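PDB 5JOQ: Lmo2184 protein from Listeria monocytogenes serovar 1/2a, which probably binds heme or a related iron complex as the membrane-anchored, substrate-binding lipoprotein of an ABC transporter. Local coordinates for residues N266-T271 with L280-K285; V169-G174 with D190-A195. One frame throughout, in Å; residues are numbered along the deposited sequence.

Contact 1 of 2, residues N266-T271 with L280-K285; sequences NLFGMT and LKEMEK
F268 reaches helix 276-288 with CE1, CE2 and CZ, which meet E282 and M283, adjacent residues of the helix. Its chi1 of -67° sets the ring beside the backbone N and opposite the carbonyl carbon, which points CZ at the helix. F268 CZ lies 3.9 Å from E282 CB, and F268 CE1 lies 3.8 Å from M283 CE; both carbons approach the ring obliquely. E282 takes part through its aliphatic root alone. Beyond E282 CB, E282 CG follows at 4.2 Å from F268 CE2, and the bend at chi2 (55°) then turns the carboxylate away from the loop, its plane 82° from that of the ring. The carboxylate is held instead within its own helix, where E282 OE1 lies 3.6 Å from K285 NZ in a salt bridge; K285 NZ also pairs with E84 of the third subunit. M283 leaves its helix turned neither at the loop nor from it, but bends at both chi2 and chi3 bring its terminal methyl back to F268. L267 adds a lighter touch, L267 CD2 reaching E282 CB at 4.2 Å and crossing that side chain at about a right angle, so that E282 CB receives both loop residues. No hydrogen bond links the segments; the contact is van der Waals packing, with F268 and M283 buried. Here, in the C-terminal lobe of a two-lobed binding protein whose lobes are joined by a long helix, as in relatives of this family, the loop after strand 260-262 folds back on the C-terminal helix it leads into. F268 also rests on A279 and M286 of that helix and on I188 and L191 of helix 187-194, so its ring touches both helices, while E284 touches V157 and V161 of the long helix 140-161.

Contact 2 of 2, residues V169-G174 with D190-A195; sequences VLILMG and DLVKLA
V192 faces strand 168-173 from helix 187-194 and meets it with both branches, one for V169 and one for I171. All the direct contacts are apolar. CG2 of V192 lies 3.5 Å from I171 CD1, the closest approach between the segments, with I171 CG1 behind at 4.0 Å; the two side chains reach toward each other tip to tip. The other branch, V192 CG1, sits 4.0 Å from V169 CG2, again tip to tip. With chi1 at 168°, V192 holds CG1 opposite its own backbone N and CG2 opposite its carbonyl carbon, a fork whose prongs go to alternate residues on one face of the strand. I171 extends the length of its chain to get there, chi2 being 163°.

Polar bonding stays within each element or goes to other parts of the fold. In the helix L194 N donates to D190 O at 2.9 Å, and D190 OD2 is bonded to I123 N; the strand's backbone pairs V169 with E198 and V200 and I171 with V182. V192 also touches L225 of strand 223-227. This is helix-on-sheet packing in the C-terminal lobe, where helix 187-194 packs on a face of the mixed sheet that holds strand 168-173: with three buried aliphatic side chains and no hydrogen bond or charge between the segments, cohesion probably comes from van der Waals contact and burial of apolar surface.

Overall arrangement
From the N terminus the chain first reaches contact 2, which closes a short loop: strand 168-173 runs out, passes through strand 180-182 and returns as helix 187-194 against the strand's face. It then alternates helices and strands, including 223-227 and 260-262, before contact 1 closes a still shorter loop, bringing residues 266-271 onto the C-terminal helix. The two loops lie in series, neither nesting nor crossing, yet their centres are only about 9 Å apart. M283 packs on A195 and M270 on M173. Helices 187-194 and 276-288 thus pack against each other, the first of them also on strand 168-173, and the contacts join sheet, two helices and the loop in one lobe.

Contact 1 of 2, residues N266-T271 with L280-K285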
loop_
_atom_site.group_PDB
_atom_site.type_symbol
_atom_site.label_atom_id
_atom_site.label_comp_id
_atom_site.label_asym_id
_atom_site.label_seq_id
_atom_site.Cartn_x
_atom_site.Cartn_y
_atom_site.Cartn_z
ATOM N N ASN A 266 1.152 -5.762 -11.212
ATOM C CA ASN A 266 0.121 -5.359 -12.153
ATOM C C ASN A 266 -0.197 -6.457 -13.160
ATOM O O ASN A 266 -1.311 -6.511 -13.689
ATOM C CB ASN A 266 0.565 -4.083 -12.871
ATOM C CG ASN A 266 -0.246 -2.886 -12.466
ATOM O OD1 ASN A 266 -1.288 -2.608 -13.056
ATOM N ND2 ASN A 266 0.215 -2.174 -11.449
ATOM N N LEU A 267 0.760 -7.338 -13.436
ATOM C CA LEU A 267 0.601 -8.391 -14.423
ATOM C C LEU A 267 0.420 -9.782 -13.819
ATOM O O LEU A 267 -0.301 -10.597 -14.392
ATOM C CB LEU A 267 1.827 -8.409 -15.357
ATOM C CG LEU A 267 1.965 -9.498 -16.427
ATOM C CD1 LEU A 267 0.842 -9.405 -17.453
ATOM C CD2 LEU A 267 3.309 -9.315 -17.131
ATOM N N PHE A 268 1.039 -10.067 -12.674
ATOM C CA PHE A 268 0.970 -11.363 -11.990
ATOM C C PHE A 268 0.031 -11.250 -10.774
ATOM O O PHE A 268 0.472 -10.943 -9.661
ATOM C CB PHE A 268 2.375 -11.791 -11.529
ATOM C CG PHE A 268 3.321 -12.101 -12.668
ATOM C CD1 PHE A 268 3.395 -13.386 -13.184
ATOM C CD2 PHE A 268 4.145 -11.118 -13.183
ATOM C CE1 PHE A 268 4.265 -13.691 -14.233
ATOM C CE2 PHE A 268 5.039 -11.404 -14.242
ATOM C CZ PHE A 268 5.076 -12.693 -14.767
ATOM N N GLY A 269 -1.243 -11.521 -10.966
ATOM C CA GLY A 269 -2.143 -11.524 -9.829
ATOM C C GLY A 269 -2.128 -12.853 -9.077
ATOM O O GLY A 269 -1.504 -13.819 -9.509
ATOM N N MET A 270 -2.847 -12.890 -7.945
ATOM C CA MET A 270 -2.903 -14.108 -7.140
ATOM C C MET A 270 -3.650 -15.227 -7.867
ATOM O O MET A 270 -3.354 -16.408 -7.644
ATOM C CB MET A 270 -3.585 -13.831 -5.797
ATOM C CG MET A 270 -3.051 -14.703 -4.671
ATOM S SD MET A 270 -3.684 -14.198 -3.031
ATOM C CE MET A 270 -5.237 -15.102 -3.094
ATOM N N THR A 271 -4.637 -14.881 -8.683
ATOM C CA THR A 271 -5.388 -15.876 -9.443
ATOM C C THR A 271 -5.413 -15.488 -10.918
ATOM O O THR A 271 -5.028 -14.371 -11.292
ATOM C CB THR A 271 -6.810 -16.047 -8.900
ATOM O OG1 THR A 271 -7.473 -14.776 -8.851
ATOM C CG2 THR A 271 -6.766 -16.669 -7.498
ATOM N N LEU A 280 2.797 -15.470 -18.855
ATOM C CA LEU A 280 3.602 -16.647 -19.168
ATOM C C LEU A 280 4.835 -16.278 -19.991
ATOM O O LEU A 280 5.909 -16.868 -19.818
ATOM C CB LEU A 280 2.742 -17.677 -19.905
ATOM C CG LEU A 280 3.315 -19.076 -20.028
ATOM C CD1 LEU A 280 3.623 -19.654 -18.653
ATOM C CD2 LEU A 280 2.333 -19.983 -20.816
ATOM N N LYS A 281 4.708 -15.313 -20.902
ATOM C CA LYS A 281 5.857 -14.904 -21.708
ATOM C C LYS A 281 6.900 -14.182 -20.862
ATOM O O LYS A 281 8.114 -14.310 -21.098
ATOM C CB LYS A 281 5.399 -13.990 -22.836
ATOM C CG LYS A 281 4.572 -14.668 -23.914
ATOM C CD LYS A 281 4.025 -13.663 -24.963
ATOM C CE LYS A 281 2.815 -14.262 -25.721
ATOM N NZ LYS A 281 1.782 -13.252 -26.146
ATOM N N GLU A 282 6.443 -13.345 -19.928
ATOM C CA GLU A 282 7.372 -12.696 -19.007
ATOM C C GLU A 282 8.037 -13.737 -18.098
ATOM O O GLU A 282 9.240 -13.647 -17.809
ATOM C CB GLU A 282 6.616 -11.623 -18.214
ATOM C CG GLU A 282 7.467 -10.594 -17.553
ATOM C CD GLU A 282 8.401 -9.914 -18.546
ATOM O OE1 GLU A 282 7.978 -9.573 -19.692
ATOM O OE2 GLU A 282 9.579 -9.787 -18.177
ATOM N N MET A 283 7.287 -14.775 -17.699
ATOM C CA MET A 283 7.868 -15.841 -16.887
ATOM C C MET A 283 8.981 -16.546 -17.637
ATOM O O MET A 283 10.044 -16.829 -17.071
ATOM C CB MET A 283 6.781 -16.840 -16.468
ATOM C CG MET A 283 7.294 -17.939 -15.545
ATOM S SD MET A 283 7.827 -17.356 -13.935
ATOM C CE MET A 283 6.278 -16.750 -13.202
ATOM N N GLU A 284 8.767 -16.814 -18.924
ATOM C CA GLU A 284 9.786 -17.484 -19.722
ATOM C C GLU A 284 11.059 -16.647 -19.790
ATOM O O GLU A 284 12.166 -17.190 -19.734
ATOM C CB GLU A 284 9.232 -17.790 -21.120
ATOM C CG GLU A 284 10.177 -18.584 -21.964
ATOM C CD GLU A 284 9.731 -18.718 -23.424
ATOM O OE1 GLU A 284 8.554 -18.400 -23.761
ATOM O OE2 GLU A 284 10.592 -19.138 -24.229
ATOM N N LYS A 285 10.926 -15.313 -19.867
ATOM C CA LYS A 285 12.107 -14.447 -19.899
ATOM C C LYS A 285 12.901 -14.537 -18.606
ATOM O O LYS A 285 14.138 -14.622 -18.631
ATOM C CB LYS A 285 11.700 -12.996 -20.149
ATOM C CG LYS A 285 11.231 -12.715 -21.567
ATOM C CD LYS A 285 10.877 -11.246 -21.763
ATOM C CE LYS A 285 10.065 -11.065 -23.040
ATOM N NZ LYS A 285 9.252 -9.815 -23.005
#

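Contact 2 of 2, residues V169-G174 with D190-A195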
loop_
_atom_site.group_PDB
_atom_site.type_symbol
_atom_site.label_atom_id
_atom_site.label_comp_id
_atom_site.label_asym_id
_atom_site.label_seq_id
_atom_site.Cartn_x
_atom_site.Cartn_y
_atom_site.Cartn_z
ATOM N N VAL A 169 12.849 -23.514 -8.943
ATOM C CA VAL A 169 12.315 -22.236 -8.528
ATOM C C VAL A 169 11.609 -22.218 -7.177
ATOM O O VAL A 169 10.877 -23.118 -6.858
ATOM C CB VAL A 169 11.289 -21.723 -9.572
ATOM C CG1 VAL A 169 10.798 -20.325 -9.237
ATOM C CG2 VAL A 169 11.840 -21.820 -10.983
ATOM N N LEU A 170 11.836 -21.159 -6.415
ATOM C CA LEU A 170 11.154 -20.967 -5.152
ATOM C C LEU A 170 10.255 -19.746 -5.364
ATOM O O LEU A 170 10.719 -18.703 -5.779
ATOM C CB LEU A 170 12.122 -20.735 -4.010
ATOM C CG LEU A 170 11.525 -20.126 -2.749
ATOM C CD1 LEU A 170 10.380 -20.972 -2.238
ATOM C CD2 LEU A 170 12.571 -19.933 -1.673
ATOM N N ILE A 171 8.973 -19.902 -5.080
ATOM C CA ILE A 171 8.004 -18.833 -5.256
ATOM C C ILE A 171 7.509 -18.332 -3.884
ATOM O O ILE A 171 6.996 -19.102 -3.099
ATOM C CB ILE A 171 6.781 -19.277 -6.078
ATOM C CG1 ILE A 171 7.173 -19.978 -7.366
ATOM C CG2 ILE A 171 5.886 -18.100 -6.412
ATOM C CD1 ILE A 171 6.048 -20.762 -7.974
ATOM N N LEU A 172 7.650 -17.041 -3.626
ATOM C CA LEU A 172 7.251 -16.474 -2.334
ATOM C C LEU A 172 6.147 -15.454 -2.581
ATOM O O LEU A 172 6.214 -14.694 -3.551
ATOM C CB LEU A 172 8.446 -15.779 -1.635
ATOM C CG LEU A 172 9.665 -16.663 -1.333
ATOM C CD1 LEU A 172 10.800 -15.807 -0.739
ATOM C CD2 LEU A 172 9.275 -17.799 -0.390
ATOM N N MET A 173 5.131 -15.435 -1.715
ATOM C CA MET A 173 4.067 -14.445 -1.774
ATOM C C MET A 173 3.990 -13.767 -0.410
ATOM O O MET A 173 3.856 -14.455 0.598
ATOM C CB MET A 173 2.702 -15.116 -2.098
ATOM C CG MET A 173 1.579 -14.157 -2.137
ATOM S SD MET A 173 -0.034 -14.931 -2.403
ATOM C CE MET A 173 -0.383 -15.814 -0.871
ATOM N N GLY A 174 4.027 -12.441 -0.371
ATOM C CA GLY A 174 3.798 -11.774 0.905
ATOM C C GLY A 174 4.760 -10.627 1.156
ATOM O O GLY A 174 5.237 -10.004 0.198
ATOM N N ASP A 190 1.282 -22.383 -11.227
ATOM C CA ASP A 190 0.934 -22.910 -12.543
ATOM C C ASP A 190 1.747 -22.226 -13.651
ATOM O O ASP A 190 2.187 -22.879 -14.604
ATOM C CB ASP A 190 -0.570 -22.738 -12.785
ATOM C CG ASP A 190 -1.071 -23.581 -13.930
ATOM O OD1 ASP A 190 -0.701 -24.778 -13.977
ATOM O OD2 ASP A 190 -1.809 -23.072 -14.787
ATOM N N LEU A 191 1.954 -20.905 -13.549
ATOM C CA LEU A 191 2.758 -20.219 -14.571
ATOM C C LEU A 191 4.184 -20.746 -14.589
ATOM O O LEU A 191 4.757 -20.985 -15.662
ATOM C CB LEU A 191 2.771 -18.701 -14.322
ATOM C CG LEU A 191 1.426 -17.986 -14.447
ATOM C CD1 LEU A 191 1.667 -16.526 -14.030
ATOM C CD2 LEU A 191 1.010 -17.992 -15.929
ATOM N N VAL A 192 4.789 -20.907 -13.405
ATOM C CA VAL A 192 6.142 -21.447 -13.333
ATOM C C VAL A 192 6.193 -22.829 -13.977
ATOM O O VAL A 192 7.091 -23.132 -14.771
ATOM C CB VAL A 192 6.624 -21.492 -11.875
ATOM C CG1 VAL A 192 7.917 -22.323 -11.766
ATOM C CG2 VAL A 192 6.888 -20.048 -11.343
ATOM N N LYS A 193 5.220 -23.684 -13.640
ATOM C CA LYS A 193 5.178 -25.036 -14.199
ATOM C C LYS A 193 5.088 -25.002 -15.719
ATOM O O LYS A 193 5.799 -25.734 -16.419
ATOM C CB LYS A 193 3.977 -25.799 -13.622
ATOM C CG LYS A 193 3.859 -27.263 -14.138
ATOM C CD LYS A 193 2.629 -28.010 -13.555
ATOM C CE LYS A 193 1.367 -27.790 -14.410
ATOM N NZ LYS A 193 0.154 -28.595 -13.977
ATOM N N LEU A 194 4.171 -24.197 -16.247
ATOM C CA LEU A 194 3.950 -24.172 -17.690
ATOM C C LEU A 194 5.173 -23.647 -18.425
ATOM O O LEU A 194 5.454 -24.081 -19.546
ATOM C CB LEU A 194 2.733 -23.308 -18.005
ATOM C CG LEU A 194 1.359 -23.892 -17.557
ATOM C CD1 LEU A 194 0.271 -22.832 -17.739
ATOM C CD2 LEU A 194 0.974 -25.149 -18.311
ATOM N N ALA A 195 5.895 -22.702 -17.817
ATOM C CA ALA A 195 7.130 -22.174 -18.415
ATOM C C ALA A 195 8.337 -23.076 -18.177
ATOM O O ALA A 195 9.471 -22.710 -18.539
ATOM C CB ALA A 195 7.402 -20.768 -17.873
#